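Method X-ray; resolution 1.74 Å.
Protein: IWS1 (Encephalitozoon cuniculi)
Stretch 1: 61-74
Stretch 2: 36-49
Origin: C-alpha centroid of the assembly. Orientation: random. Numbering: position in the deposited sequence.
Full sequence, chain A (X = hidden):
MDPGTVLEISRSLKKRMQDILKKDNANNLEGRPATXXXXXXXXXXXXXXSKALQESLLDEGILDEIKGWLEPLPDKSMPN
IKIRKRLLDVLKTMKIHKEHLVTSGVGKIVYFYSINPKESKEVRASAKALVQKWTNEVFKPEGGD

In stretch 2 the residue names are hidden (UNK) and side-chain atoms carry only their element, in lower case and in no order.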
# COMPACT_ATOMS: atom_id res chain seq x y z
N GLY A 61 2.27 -10.18 6.42
CA GLY A 61 2.98 -9.04 5.76
C GLY A 61 2.36 -8.60 4.45
O GLY A 61 3.04 -8.05 3.57
N ILE A 62 1.03 -8.76 4.32
CA ILE A 62 0.39 -8.42 3.05
C ILE A 62 0.54 -6.91 2.76
O ILE A 62 0.37 -6.48 1.59
CB ILE A 62 -1.12 -8.83 3.01
CG1 ILE A 62 -1.65 -8.92 1.56
CG2 ILE A 62 -1.97 -7.83 3.79
CD1 ILE A 62 -0.98 -9.99 0.73
N LEU A 63 0.78 -6.09 3.78
CA LEU A 63 0.98 -4.68 3.52
C LEU A 63 2.17 -4.43 2.61
O LEU A 63 2.18 -3.40 1.90
CB LEU A 63 1.07 -3.80 4.81
CG LEU A 63 -0.23 -3.82 5.59
CD1 LEU A 63 -0.03 -3.08 6.93
CD2 LEU A 63 -1.43 -3.21 4.84
N ASP A 64 3.17 -5.32 2.64
CA ASP A 64 4.33 -5.21 1.72
C ASP A 64 3.88 -5.29 0.27
O ASP A 64 4.37 -4.51 -0.58
CB ASP A 64 5.34 -6.35 1.97
CG ASP A 64 6.02 -6.29 3.33
OD1 ASP A 64 5.77 -5.38 4.15
OD2 ASP A 64 6.84 -7.20 3.58
N GLU A 65 2.97 -6.23 -0.05
CA GLU A 65 2.51 -6.43 -1.45
C GLU A 65 1.57 -5.29 -1.84
O GLU A 65 1.62 -4.80 -2.98
CB GLU A 65 1.78 -7.77 -1.63
CG GLU A 65 2.80 -8.92 -1.74
CD GLU A 65 3.60 -9.13 -0.47
OE1 GLU A 65 3.03 -9.09 0.66
OE2 GLU A 65 4.82 -9.33 -0.58
N ILE A 66 0.72 -4.86 -0.90
CA ILE A 66 -0.18 -3.73 -1.19
C ILE A 66 0.67 -2.47 -1.52
O ILE A 66 0.42 -1.79 -2.54
CB ILE A 66 -1.18 -3.47 -0.09
CG1 ILE A 66 -2.18 -4.64 -0.05
CG2 ILE A 66 -1.96 -2.15 -0.39
CD1 ILE A 66 -3.08 -4.61 1.26
N LYS A 67 1.66 -2.20 -0.68
CA LYS A 67 2.64 -1.12 -0.92
C LYS A 67 3.27 -1.25 -2.31
O LYS A 67 3.31 -0.28 -3.06
CB LYS A 67 3.74 -1.18 0.11
CG LYS A 67 4.87 -0.14 -0.09
CD LYS A 67 5.94 -0.34 0.98
CE LYS A 67 6.96 0.75 0.91
NZ LYS A 67 8.12 0.31 1.79
N GLY A 68 3.79 -2.43 -2.62
CA GLY A 68 4.39 -2.68 -3.96
C GLY A 68 3.47 -2.35 -5.11
O GLY A 68 3.91 -1.75 -6.13
N TRP A 69 2.24 -2.80 -5.03
CA TRP A 69 1.24 -2.50 -6.07
C TRP A 69 0.94 -1.00 -6.21
O TRP A 69 0.56 -0.53 -7.31
CB TRP A 69 -0.05 -3.26 -5.81
CG TRP A 69 -0.08 -4.73 -6.24
CD1 TRP A 69 0.86 -5.70 -6.02
CD2 TRP A 69 -1.16 -5.37 -6.92
NE1 TRP A 69 0.43 -6.91 -6.56
CE2 TRP A 69 -0.81 -6.72 -7.10
CE3 TRP A 69 -2.39 -4.90 -7.43
CZ2 TRP A 69 -1.67 -7.64 -7.76
CZ3 TRP A 69 -3.23 -5.80 -8.08
CH2 TRP A 69 -2.85 -7.15 -8.24
N LEU A 70 1.09 -0.24 -5.13
CA LEU A 70 0.83 1.23 -5.17
C LEU A 70 2.06 2.03 -5.61
O LEU A 70 1.97 3.22 -5.96
CB LEU A 70 0.44 1.68 -3.77
CG LEU A 70 -0.98 1.22 -3.32
CD1 LEU A 70 -1.14 1.58 -1.82
CD2 LEU A 70 -2.09 1.93 -4.15
N GLU A 71 3.22 1.40 -5.53
CA GLU A 71 4.49 2.08 -5.84
C GLU A 71 4.68 2.39 -7.33
O GLU A 71 3.99 1.74 -8.20
CB GLU A 71 5.66 1.26 -5.31
CG GLU A 71 5.83 1.46 -3.82
CD GLU A 71 7.01 0.67 -3.27
OE1 GLU A 71 7.25 -0.48 -3.72
OE2 GLU A 71 7.77 1.21 -2.43
N PRO A 72 5.54 3.38 -7.65
CA PRO A 72 5.77 3.64 -9.09
C PRO A 72 6.34 2.41 -9.80
O PRO A 72 7.05 1.59 -9.19
CB PRO A 72 6.84 4.74 -9.10
CG PRO A 72 6.79 5.31 -7.69
CD PRO A 72 6.39 4.22 -6.79
N LEU A 73 6.01 2.31 -11.05
CA LEU A 73 6.69 1.40 -11.97
C LEU A 73 8.18 1.77 -12.18
O LEU A 73 8.60 2.91 -11.90
CB LEU A 73 5.98 1.40 -13.33
CG LEU A 73 4.76 0.50 -13.13
CD1 LEU A 73 3.53 1.25 -12.62
CD2 LEU A 73 4.47 -0.36 -14.33
N PRO A 74 9.01 0.80 -12.68
CA PRO A 74 10.41 1.09 -12.94
C PRO A 74 10.69 2.35 -13.78
O PRO A 74 11.77 2.98 -13.63
CB PRO A 74 10.92 -0.19 -13.65
CG PRO A 74 10.01 -1.25 -13.12
CD PRO A 74 8.66 -0.59 -13.02
N UNK A 36 -1.14 -7.00 -15.59
CA UNK A 36 -1.47 -7.98 -14.53
C UNK A 36 -2.22 -7.38 -13.35
O UNK A 36 -3.23 -7.97 -12.87
N UNK A 37 -1.78 -6.21 -12.90
CA UNK A 37 -2.45 -5.57 -11.76
C UNK A 37 -3.86 -5.20 -12.12
O UNK A 37 -4.82 -5.47 -11.38
c UNK A 37 0.35 -3.38 -10.07
c UNK A 37 -1.70 -4.32 -11.28
c UNK A 37 0.58 -2.36 -11.17
c UNK A 37 -0.37 -4.65 -10.60
n UNK A 37 1.45 -2.91 -12.24
N UNK A 38 -3.99 -4.56 -13.27
CA UNK A 38 -5.34 -4.10 -13.63
C UNK A 38 -6.31 -5.26 -13.88
O UNK A 38 -7.50 -5.14 -13.57
c UNK A 38 -4.85 -3.67 -16.08
c UNK A 38 -5.27 -3.06 -14.78
c UNK A 38 -6.93 -1.37 -13.85
c UNK A 38 -6.62 -2.35 -14.97
N UNK A 39 -5.82 -6.37 -14.44
CA UNK A 39 -6.68 -7.51 -14.78
C UNK A 39 -7.10 -8.29 -13.52
O UNK A 39 -8.07 -9.07 -13.55
o UNK A 39 -4.29 -9.46 -17.78
c UNK A 39 -4.97 -8.50 -18.19
o UNK A 39 -4.93 -8.10 -19.39
c UNK A 39 -5.90 -7.77 -17.20
c UNK A 39 -6.01 -8.44 -15.81
N UNK A 40 -6.38 -8.08 -12.42
CA UNK A 40 -6.59 -8.89 -11.22
C UNK A 40 -7.04 -8.10 -10.00
O UNK A 40 -7.41 -8.69 -8.98
n UNK A 40 -4.20 -10.54 -12.83
c UNK A 40 -5.05 -10.78 -11.84
o UNK A 40 -5.64 -11.86 -11.72
c UNK A 40 -5.31 -9.66 -10.88
N UNK A 41 -6.95 -6.77 -10.07
CA UNK A 41 -7.18 -5.95 -8.88
C UNK A 41 -8.59 -6.15 -8.28
O UNK A 41 -8.71 -6.13 -7.04
c UNK A 41 -6.87 -4.43 -9.08
c UNK A 41 -6.87 -3.71 -7.74
c UNK A 41 -7.81 -3.74 -10.08
N UNK A 42 -9.61 -6.28 -9.12
CA UNK A 42 -10.99 -6.39 -8.58
C UNK A 42 -11.14 -7.68 -7.78
O UNK A 42 -11.61 -7.66 -6.63
o UNK A 42 -13.72 -3.43 -11.44
o UNK A 42 -13.86 -5.61 -11.80
c UNK A 42 -12.03 -6.27 -9.69
c UNK A 42 -13.35 -4.61 -11.20
c UNK A 42 -12.22 -4.82 -10.14
N UNK A 43 -10.66 -8.77 -8.34
CA UNK A 43 -10.71 -10.06 -7.66
C UNK A 43 -9.88 -10.09 -6.39
O UNK A 43 -10.38 -10.51 -5.33
c UNK A 43 -10.39 -12.55 -7.91
c UNK A 43 -10.21 -11.18 -8.55
o UNK A 43 -9.43 -14.70 -8.00
c UNK A 43 -9.68 -13.67 -8.65
o UNK A 43 -9.40 -13.53 -9.87
N UNK A 44 -8.62 -9.68 -6.50
CA UNK A 44 -7.72 -9.70 -5.35
C UNK A 44 -8.22 -8.75 -4.25
O UNK A 44 -8.16 -9.09 -3.06
c UNK A 44 -4.39 -10.51 -7.14
c UNK A 44 -5.75 -10.67 -6.54
c UNK A 44 -6.27 -9.44 -5.78
c UNK A 44 -5.36 -9.10 -4.53
N UNK A 45 -8.68 -7.57 -4.63
CA UNK A 45 -9.17 -6.61 -3.64
C UNK A 45 -10.39 -7.14 -2.86
O UNK A 45 -10.52 -6.92 -1.65
o UNK A 45 -10.54 -5.26 -5.16
c UNK A 45 -9.42 -5.24 -4.27
N UNK A 46 -11.27 -7.84 -3.55
CA UNK A 46 -12.40 -8.50 -2.89
C UNK A 46 -11.92 -9.48 -1.83
O UNK A 46 -12.47 -9.50 -0.72
c UNK A 46 -14.21 -8.22 -4.64
o UNK A 46 -15.03 -8.68 -5.44
c UNK A 46 -13.30 -9.20 -3.91
o UNK A 46 -14.09 -6.98 -4.43
N UNK A 47 -10.90 -10.29 -2.13
CA UNK A 47 -10.33 -11.20 -1.14
C UNK A 47 -9.65 -10.46 0.02
O UNK A 47 -9.81 -10.84 1.18
c UNK A 47 -10.07 -13.00 -2.86
c UNK A 47 -9.13 -13.76 -3.78
c UNK A 47 -8.69 -13.08 -0.70
c UNK A 47 -9.35 -12.20 -1.77
N UNK A 48 -8.90 -9.41 -0.30
CA UNK A 48 -8.21 -8.62 0.71
C UNK A 48 -9.18 -7.99 1.69
O UNK A 48 -8.77 -7.59 2.80
c UNK A 48 -5.10 -8.63 0.21
c UNK A 48 -6.15 -7.99 -0.72
c UNK A 48 -7.37 -7.54 0.06
c UNK A 48 -5.59 -6.75 -1.39
N UNK A 49 -10.45 -7.89 1.28
CA UNK A 49 -11.50 -7.31 2.16
C UNK A 49 -12.09 -8.30 3.18
O UNK A 49 -12.91 -7.90 4.01
s UNK A 49 -12.27 -4.08 1.08
c UNK A 49 -12.68 -6.74 1.32
c UNK A 49 -12.31 -5.67 0.30
c UNK A 49 -12.35 -3.03 -0.32

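Position 36 has no side-chain atoms at all, and nothing of it reaches stretch 1; it is glycine, G36. Position 37 carries four carbons in a row ending in a nitrogen, and the second of these carbons lies over one face of the W69 ring, 3.8 Å from the centroid of its six-membered part. An unbranched chain of this length with a terminal amine is lysine, K37; its CG makes the CH-pi contact, and its NZ comes within 4.5 Å of L73 CD2.

Position 38 has four carbons forked at the first, with one arm two carbons long, and points away from stretch 1: I38. At 39, three carbons end in two oxygens, out of reach of the partner, which gives E39. Position 40 has two carbons, the second bearing one oxygen and one nitrogen. The nitrogen lies 2.7 Å from G36 O, as an amide donor would, and CB sits at the edge of the W69 ring, 4.4 Å from CH2. This is N40, whose ND2 donates that bond back to the preceding turn.

At 41, one carbon carries two others, and CB lies 4.0 Å from W69 CZ3, near the plane of the ring. This is V41. Positions 42 and 43 each show three carbons ending in two oxygens and touch nothing on stretch 1: E42 and E43. Position 44 has four carbons forked at the first, and the end of its longer arm lies 3.9 Å from W69 CH2. It is I44, and that end atom is CD1.

Position 45, one carbon and one oxygen, is S45, and 46, two carbons with two oxygens on the second, is D46; neither touches stretch 1. Position 47 repeats the isoleucine fork, out of reach: I47. At 48, four carbons fork at the second, packing against I62 and I66; this is leucine, with L48 CD2 3.7 Å from I62 CG1 and L48 CD1 4.2 Å from I66 CG1. Position 49, two carbons, a sulfur and a carbon in an unbranched chain, is M49, which makes no contact.

Side chains make most of the contact, though W69 CZ3 also lies 3.7 Å from the backbone K37 O; no hydrogen bond joins the stretches. The helices run at 134° to each other, their axes no closer than 12.2 Å, and side chains bridge the space between them. W69 does most of this: K37 CG lies over one face of its ring, with N40 CB and V41 CB at the edge and I44 CD1 also near, while L48 closes the other end against I62 and I66.

Stretch 2 (36-49) GKIENVEEISDILM
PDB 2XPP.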